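Local coordinates for RmpD (Hexulose-6-phosphate synthase) (Streptococcus mutans, PDB 3EXR), which belongs to the HUMPS family of enzymes, built as a closed eight-stranded TIM barrel, at residues 5-10 / 31-36. Numbering follows the deposited sequence.
Sequences LPNLQV and VDVIEA
Strands 7-12 and 33-36, the first two of the closed parallel barrel, meet edge to edge through Val10, whose N donates to Val33 O (2.9 Å) and whose O accepts from Glu35 N. At the start of the pairing Leu8 O takes two donors, Asp32 N at 2.8 Å and Val33 N at a longer 3.2 Å. Before strand 33-36 begins, a side chain stands in for a backbone acceptor: Asp32 OD2 receives Leu8 N at 2.8 Å, nearly straight (173°), through its anti lone pair. A short acidic side chain suits this place: CG sits beside its backbone N (chi1 -55°), one bond short of OD2, and the charge also pairs with Lys213. Helix 17-27 joins the strands in a beta-alpha-beta crossover, and their side chains alternate between barrel interior and helix layer. Inside, extended Gln9, its CG anti to the backbone N, crosses Val33 obliquely, with OE1 3.3 Å from Val33 CG1, and its NE2 reaches Glu35 OE1 (2.8 Å) from above the carboxylate plane, the amide and carboxylate turned 79° apart. On the outer face, branched Val31 splits its methyls, CG1 against Leu8 CD2 (3.8 Å) and CG2 against Val10 CG1 (4.0 Å), while Phe212 covers Leu8.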
loop_
_atom_site.group_PDB
_atom_site.type_symbol
_atom_site.label_atom_id
_atom_site.label_comp_id
_atom_site.label_asym_id
_atom_site.label_seq_id
_atom_site.Cartn_x
_atom_site.Cartn_y
_atom_site.Cartn_z
ATOM N N LEU A 5 2.731 29.853 1.258
ATOM C CA LEU A 5 2.365 29.499 -0.097
ATOM C C LEU A 5 2.124 27.989 -0.214
ATOM O O LEU A 5 2.666 27.201 0.575
ATOM C CB LEU A 5 3.501 29.857 -1.029
ATOM C CG LEU A 5 3.798 31.325 -1.334
ATOM C CD1 LEU A 5 4.986 31.402 -2.267
ATOM C CD2 LEU A 5 2.590 31.975 -1.962
ATOM N N PRO A 6 1.341 27.565 -1.209
ATOM C CA PRO A 6 1.306 26.117 -1.475
ATOM C C PRO A 6 2.711 25.568 -1.699
ATOM O O PRO A 6 3.527 26.221 -2.355
ATOM C CB PRO A 6 0.485 26.000 -2.759
ATOM C CG PRO A 6 -0.417 27.261 -2.734
ATOM C CD PRO A 6 0.472 28.331 -2.119
ATOM N N ASN A 7 2.955 24.353 -1.195
ATOM C CA ASN A 7 4.206 23.661 -1.401
ATOM C C ASN A 7 4.262 23.104 -2.816
ATOM O O ASN A 7 3.236 22.780 -3.404
ATOM C CB ASN A 7 4.324 22.474 -0.439
ATOM C CG ASN A 7 4.522 22.872 1.012
ATOM O OD1 ASN A 7 3.875 22.287 1.904
ATOM N ND2 ASN A 7 5.434 23.809 1.281
ATOM N N LEU A 8 5.477 23.003 -3.352
ATOM C CA LEU A 8 5.767 22.177 -4.489
ATOM C C LEU A 8 6.425 20.900 -3.970
ATOM O O LEU A 8 7.471 20.952 -3.321
ATOM C CB LEU A 8 6.726 22.877 -5.450
ATOM C CG LEU A 8 7.225 21.985 -6.599
ATOM C CD1 LEU A 8 6.095 21.304 -7.378
ATOM C CD2 LEU A 8 8.122 22.742 -7.534
ATOM N N GLN A 9 5.806 19.772 -4.288
ATOM C CA GLN A 9 6.298 18.446 -3.917
ATOM C C GLN A 9 6.638 17.674 -5.173
ATOM O O GLN A 9 5.899 17.737 -6.148
ATOM C CB GLN A 9 5.245 17.735 -3.090
ATOM C CG GLN A 9 5.511 16.294 -2.807
ATOM C CD GLN A 9 4.551 15.737 -1.747
ATOM O OE1 GLN A 9 4.139 16.463 -0.862
ATOM N NE2 GLN A 9 4.212 14.466 -1.844
ATOM N N VAL A 10 7.741 16.923 -5.130
ATOM C CA VAL A 10 8.074 16.001 -6.218
ATOM C C VAL A 10 7.945 14.556 -5.738
ATOM O O VAL A 10 8.497 14.190 -4.699
ATOM C CB VAL A 10 9.505 16.230 -6.810
ATOM C CG1 VAL A 10 10.603 16.007 -5.759
ATOM C CG2 VAL A 10 9.746 15.325 -7.987
ATOM N N VAL A 31 12.381 22.409 -4.810
ATOM C CA VAL A 31 11.088 21.970 -4.290
ATOM C C VAL A 31 11.055 22.103 -2.786
ATOM O O VAL A 31 12.097 22.273 -2.148
ATOM C CB VAL A 31 10.737 20.501 -4.728
ATOM C CG1 VAL A 31 10.858 20.381 -6.251
ATOM C CG2 VAL A 31 11.614 19.471 -4.034
ATOM N N ASP A 32 9.849 22.035 -2.228
ATOM C CA ASP A 32 9.638 22.128 -0.783
ATOM C C ASP A 32 9.554 20.754 -0.121
ATOM O O ASP A 32 9.835 20.616 1.074
ATOM C CB ASP A 32 8.337 22.887 -0.521
ATOM C CG ASP A 32 8.332 24.227 -1.176
ATOM O OD1 ASP A 32 9.260 24.999 -0.841
ATOM O OD2 ASP A 32 7.458 24.521 -2.021
ATOM N N VAL A 33 9.081 19.775 -0.880
ATOM C CA VAL A 33 8.843 18.430 -0.329
ATOM C C VAL A 33 9.312 17.358 -1.338
ATOM O O VAL A 33 9.036 17.475 -2.538
ATOM C CB VAL A 33 7.326 18.186 -0.061
ATOM C CG1 VAL A 33 7.075 16.896 0.660
ATOM C CG2 VAL A 33 6.662 19.367 0.666
ATOM N N ILE A 34 10.026 16.345 -0.850
ATOM C CA ILE A 34 10.474 15.216 -1.687
ATOM C C ILE A 34 9.828 13.938 -1.174
ATOM O O ILE A 34 9.881 13.638 0.015
ATOM C CB ILE A 34 12.018 15.064 -1.679
ATOM C CG1 ILE A 34 12.667 16.349 -2.171
ATOM C CG2 ILE A 34 12.444 13.915 -2.579
ATOM C CD1 ILE A 34 14.091 16.457 -1.878
ATOM N N GLU A 35 9.234 13.178 -2.087
ATOM C CA GLU A 35 8.422 12.007 -1.731
ATOM C C GLU A 35 8.994 10.733 -2.361
ATOM O O GLU A 35 9.164 10.644 -3.574
ATOM C CB GLU A 35 6.969 12.182 -2.193
ATOM C CG GLU A 35 6.119 10.923 -2.067
ATOM C CD GLU A 35 4.665 11.160 -2.426
ATOM O OE1 GLU A 35 4.377 12.038 -3.281
ATOM O OE2 GLU A 35 3.784 10.497 -1.823
ATOM N N ALA A 36 9.296 9.759 -1.510
ATOM C CA ALA A 36 9.612 8.413 -1.953
ATOM C C ALA A 36 8.302 7.694 -2.231
ATOM O O ALA A 36 7.569 7.329 -1.284
ATOM C CB ALA A 36 10.389 7.673 -0.858
#